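Local coordinates for protein uncharacterized esterase YxiM (Bacillus subtilis, PDB 2O14) that is of unknown function but, as a member of the GDSL lipolytic enzyme family, probably hydrolyses esters, with a galactose-binding-like domain that carries a manganese ion, at residues A212-L221 with E253-Q264. Numbering follows the deposited sequence.
Sequences ARGFRNDGQL and EFKEVMRDMIRQ
Arg213 meets Glu253 side-on, NE and NH1 each taking one carboxylate oxygen. Arg213 NE reaches the syn lone pair of Glu253 OE2 at 2.7 Å, and Arg213 NH1 gives Glu253 OE1 a nearly straight (169°) 2.9 Å bond; guanidinium and carboxylate are close to coplanar. The bend at chi3 (-62°) turns the guanidinium edge to the acid. Replacing this arginine with leucine would probably leave the Glu253 carboxylate without its charged mate and free to turn.

The second salt bridge, Arg216 to Asp260, is built differently. Arg216 NE and NH2 both converge on Asp260 OD2, NH2 at 2.7 Å and from above the carboxylate plane, while Gln264 NE2 reaches the same oxygen from the opposite face. With CG anti to the backbone N and the chain extended to NE, Arg216 spans the interface, its CD lying 3.6 Å from Val257 CG1.

On the sheet side of the ion pairs the packing is apolar. Ala212 is a knob among Phe254, Val257, Met258 and Met261, and selenomethionine Met261 fits in turn among Ala212, Phe215, Arg216 and Leu221. Met261 SE stands 3.7 Å from Phe215 CD1, an oblique Met-aromatic contact.

Further out, Asp242 accepts from the Ala212 backbone N, and the His247 carbonyl from Arg213 NH1. Phe215 and Met258 also touch strand 233-237 of the parallel sheet, so segments 212-217 and 253-264, their axes 31° apart, pack beside the alpha/beta core of the SGNH-hydrolase fold. An apolar inner face with two ion pairs along its outer flank is consistent with a partly buried seam that the charges help to hold.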
loop_
_atom_site.group_PDB
_atom_site.type_symbol
_atom_site.label_atom_id
_atom_site.label_comp_id
_atom_site.label_asym_id
_atom_site.label_seq_id
_atom_site.Cartn_x
_atom_site.Cartn_y
_atom_site.Cartn_z
ATOM N N ALA A 212 1.670 -14.004 5.512
ATOM C CA ALA A 212 2.858 -14.135 4.671
ATOM C C ALA A 212 2.598 -14.851 3.343
ATOM O O ALA A 212 3.028 -14.387 2.285
ATOM C CB ALA A 212 3.965 -14.868 5.440
ATOM N N ARG A 213 1.909 -15.989 3.401
ATOM C CA ARG A 213 1.628 -16.765 2.194
ATOM C C ARG A 213 0.897 -15.910 1.161
ATOM O O ARG A 213 1.288 -15.872 -0.005
ATOM C CB ARG A 213 0.781 -17.996 2.536
ATOM C CG ARG A 213 0.669 -19.015 1.412
ATOM C CD ARG A 213 -0.470 -19.978 1.678
ATOM N NE ARG A 213 -0.285 -20.773 2.891
ATOM C CZ ARG A 213 -1.229 -20.955 3.813
ATOM N NH1 ARG A 213 -0.987 -21.707 4.879
ATOM N NH2 ARG A 213 -2.409 -20.360 3.684
ATOM N N GLY A 214 -0.158 -15.230 1.599
ATOM C CA GLY A 214 -0.930 -14.384 0.703
ATOM C C GLY A 214 -0.141 -13.218 0.128
ATOM O O GLY A 214 -0.221 -12.933 -1.063
ATOM N N PHE A 215 0.620 -12.533 0.972
ATOM C CA PHE A 215 1.412 -11.405 0.514
ATOM C C PHE A 215 2.364 -11.883 -0.576
ATOM O O PHE A 215 2.576 -11.202 -1.578
ATOM C CB PHE A 215 2.201 -10.806 1.686
ATOM C CG PHE A 215 2.772 -9.448 1.399
ATOM C CD1 PHE A 215 3.963 -9.308 0.695
ATOM C CD2 PHE A 215 2.085 -8.298 1.789
ATOM C CE1 PHE A 215 4.461 -8.038 0.378
ATOM C CE2 PHE A 215 2.571 -7.031 1.477
ATOM C CZ PHE A 215 3.760 -6.899 0.770
ATOM N N ARG A 216 2.920 -13.072 -0.383
ATOM C CA ARG A 216 3.855 -13.637 -1.344
ATOM C C ARG A 216 3.225 -14.078 -2.657
ATOM O O ARG A 216 3.676 -13.696 -3.742
ATOM C CB ARG A 216 4.577 -14.839 -0.736
ATOM C CG ARG A 216 5.522 -15.539 -1.704
ATOM C CD ARG A 216 6.212 -16.711 -1.037
ATOM N NE ARG A 216 7.241 -17.302 -1.888
ATOM C CZ ARG A 216 6.998 -18.095 -2.930
ATOM N NH1 ARG A 216 5.750 -18.407 -3.263
ATOM N NH2 ARG A 216 8.008 -18.574 -3.646
ATOM N N ASN A 217 2.167 -14.869 -2.546
ATOM C CA ASN A 217 1.516 -15.448 -3.715
ATOM C C ASN A 217 0.423 -14.698 -4.466
ATOM O O ASN A 217 0.225 -14.943 -5.658
ATOM C CB ASN A 217 0.973 -16.822 -3.330
ATOM C CG ASN A 217 2.041 -17.719 -2.744
ATOM O OD1 ASN A 217 1.740 -18.721 -2.095
ATOM N ND2 ASN A 217 3.300 -17.369 -2.977
ATOM N N ASP A 218 -0.280 -13.782 -3.806
ATOM C CA ASP A 218 -1.384 -13.117 -4.490
ATOM C C ASP A 218 -1.203 -11.729 -5.103
ATOM O O ASP A 218 -2.183 -11.017 -5.308
ATOM C CB ASP A 218 -2.629 -13.158 -3.587
ATOM C CG ASP A 218 -3.064 -14.594 -3.267
ATOM O OD1 ASP A 218 -3.068 -15.425 -4.193
ATOM O OD2 ASP A 218 -3.402 -14.904 -2.104
ATOM N N GLY A 219 0.035 -11.345 -5.408
ATOM C CA GLY A 219 0.249 -10.055 -6.054
ATOM C C GLY A 219 1.052 -8.971 -5.356
ATOM O O GLY A 219 1.773 -8.215 -6.018
ATOM N N GLN A 220 0.937 -8.872 -4.035
ATOM C CA GLN A 220 1.664 -7.840 -3.309
ATOM C C GLN A 220 3.182 -7.936 -3.448
ATOM O O GLN A 220 3.838 -6.927 -3.697
ATOM C CB GLN A 220 1.246 -7.837 -1.833
ATOM C CG GLN A 220 -0.064 -7.085 -1.601
ATOM C CD GLN A 220 -0.808 -7.542 -0.361
ATOM O OE1 GLN A 220 -1.330 -8.656 -0.317
ATOM N NE2 GLN A 220 -0.863 -6.682 0.651
ATOM N N LEU A 221 3.752 -9.127 -3.301
ATOM C CA LEU A 221 5.198 -9.246 -3.445
ATOM C C LEU A 221 5.621 -8.984 -4.884
ATOM O O LEU A 221 6.631 -8.324 -5.126
ATOM C CB LEU A 221 5.688 -10.632 -3.027
ATOM C CG LEU A 221 7.211 -10.771 -3.102
ATOM C CD1 LEU A 221 7.861 -9.857 -2.061
ATOM C CD2 LEU A 221 7.609 -12.213 -2.865
ATOM N N GLU A 253 5.825 -22.891 8.403
ATOM C CA GLU A 253 5.507 -22.427 7.053
ATOM C C GLU A 253 5.743 -20.925 6.996
ATOM O O GLU A 253 6.357 -20.411 6.064
ATOM C CB GLU A 253 4.048 -22.722 6.687
ATOM C CG GLU A 253 3.801 -22.731 5.175
ATOM C CD GLU A 253 2.333 -22.594 4.791
ATOM O OE1 GLU A 253 1.470 -23.176 5.487
ATOM O OE2 GLU A 253 2.044 -21.908 3.780
ATOM N N PHE A 254 5.244 -20.227 8.006
ATOM C CA PHE A 254 5.401 -18.785 8.096
ATOM C C PHE A 254 6.864 -18.407 7.884
ATOM O O PHE A 254 7.190 -17.572 7.039
ATOM C CB PHE A 254 4.939 -18.309 9.472
ATOM C CG PHE A 254 5.346 -16.907 9.794
ATOM C CD1 PHE A 254 4.691 -15.825 9.210
ATOM C CD2 PHE A 254 6.389 -16.663 10.690
ATOM C CE1 PHE A 254 5.063 -14.516 9.512
ATOM C CE2 PHE A 254 6.773 -15.356 11.002
ATOM C CZ PHE A 254 6.107 -14.278 10.413
ATOM N N LYS A 255 7.737 -19.042 8.659
ATOM C CA LYS A 255 9.172 -18.787 8.601
ATOM C C LYS A 255 9.753 -19.071 7.212
ATOM O O LYS A 255 10.588 -18.310 6.723
ATOM C CB LYS A 255 9.867 -19.637 9.669
ATOM C CG LYS A 255 11.311 -19.284 9.967
ATOM C CD LYS A 255 11.805 -20.093 11.165
ATOM C CE LYS A 255 13.304 -19.948 11.378
ATOM N NZ LYS A 255 13.696 -18.529 11.533
ATOM N N GLU A 256 9.304 -20.157 6.583
ATOM C CA GLU A 256 9.775 -20.543 5.247
ATOM C C GLU A 256 9.381 -19.531 4.171
ATOM O O GLU A 256 10.200 -19.150 3.336
ATOM C CB GLU A 256 9.192 -21.893 4.841
ATOM C CG GLU A 256 9.605 -23.080 5.680
ATOM C CD GLU A 256 8.823 -24.333 5.298
ATOM O OE1 GLU A 256 8.764 -24.651 4.087
ATOM O OE2 GLU A 256 8.268 -24.998 6.202
ATOM N N VAL A 257 8.113 -19.132 4.182
ATOM C CA VAL A 257 7.589 -18.172 3.219
ATOM C C VAL A 257 8.283 -16.832 3.388
ATOM O O VAL A 257 8.681 -16.194 2.409
ATOM C CB VAL A 257 6.074 -17.966 3.409
ATOM C CG1 VAL A 257 5.585 -16.833 2.511
ATOM C CG2 VAL A 257 5.337 -19.255 3.091
HETATM N N MSE A 258 8.413 -16.410 4.641
HETATM C CA MSE A 258 9.066 -15.149 4.968
HETATM C C MSE A 258 10.503 -15.164 4.463
HETATM O O MSE A 258 10.970 -14.186 3.884
HETATM C CB MSE A 258 9.049 -14.931 6.482
HETATM C CG MSE A 258 7.670 -14.643 7.050
HETATM SE SE MSE A 258 7.116 -12.805 6.732
HETATM C CE MSE A 258 8.151 -11.970 8.155
ATOM N N ARG A 259 11.192 -16.281 4.680
ATOM C CA ARG A 259 12.579 -16.435 4.251
ATOM C C ARG A 259 12.706 -16.237 2.744
ATOM O O ARG A 259 13.602 -15.539 2.272
ATOM C CB ARG A 259 13.094 -17.828 4.620
ATOM C CG ARG A 259 14.577 -18.046 4.348
ATOM C CD ARG A 259 14.942 -19.513 4.512
ATOM N NE ARG A 259 14.532 -20.044 5.808
ATOM C CZ ARG A 259 15.091 -19.713 6.969
ATOM N NH1 ARG A 259 16.095 -18.848 7.009
ATOM N NH2 ARG A 259 14.640 -20.248 8.096
ATOM N N ASP A 260 11.800 -16.859 1.997
ATOM C CA ASP A 260 11.803 -16.769 0.544
ATOM C C ASP A 260 11.624 -15.336 0.057
ATOM O O ASP A 260 12.351 -14.886 -0.831
ATOM C CB ASP A 260 10.698 -17.647 -0.036
ATOM C CG ASP A 260 10.700 -17.655 -1.546
ATOM O OD1 ASP A 260 11.679 -18.155 -2.144
ATOM O OD2 ASP A 260 9.723 -17.153 -2.135
HETATM N N MSE A 261 10.660 -14.622 0.631
HETATM C CA MSE A 261 10.419 -13.237 0.235
HETATM C C MSE A 261 11.664 -12.391 0.458
HETATM O O MSE A 261 12.037 -11.586 -0.393
HETATM C CB MSE A 261 9.257 -12.632 1.028
HETATM C CG MSE A 261 7.906 -13.248 0.733
HETATM SE SE MSE A 261 6.465 -12.033 1.187
HETATM C CE MSE A 261 6.234 -12.490 3.059
ATOM N N ILE A 262 12.301 -12.575 1.612
ATOM C CA ILE A 262 13.512 -11.828 1.942
ATOM C C ILE A 262 14.600 -12.077 0.902
ATOM O O ILE A 262 15.277 -11.148 0.455
ATOM C CB ILE A 262 14.055 -12.234 3.328
ATOM C CG1 ILE A 262 13.053 -11.845 4.413
ATOM C CG2 ILE A 262 15.409 -11.573 3.571
ATOM C CD1 ILE A 262 13.341 -12.470 5.756
ATOM N N ARG A 263 14.769 -13.338 0.522
ATOM C CA ARG A 263 15.781 -13.700 -0.461
ATOM C C ARG A 263 15.473 -13.109 -1.830
ATOM O O ARG A 263 16.365 -12.604 -2.514
ATOM C CB ARG A 263 15.904 -15.223 -0.542
ATOM C CG ARG A 263 16.463 -15.822 0.742
ATOM C CD ARG A 263 16.771 -17.298 0.616
ATOM N NE ARG A 263 17.511 -17.767 1.783
ATOM C CZ ARG A 263 17.908 -19.022 1.972
ATOM N NH1 ARG A 263 17.636 -19.954 1.066
ATOM N NH2 ARG A 263 18.585 -19.346 3.067
ATOM N N GLN A 264 14.207 -13.159 -2.230
ATOM C CA GLN A 264 13.821 -12.609 -3.518
ATOM C C GLN A 264 14.086 -11.114 -3.553
ATOM O O GLN A 264 14.568 -10.590 -4.555
ATOM C CB GLN A 264 12.347 -12.882 -3.803
ATOM C CG GLN A 264 12.042 -14.330 -4.118
ATOM C CD GLN A 264 10.690 -14.489 -4.769
ATOM O OE1 GLN A 264 10.419 -13.881 -5.801
ATOM N NE2 GLN A 264 9.832 -15.307 -4.171
#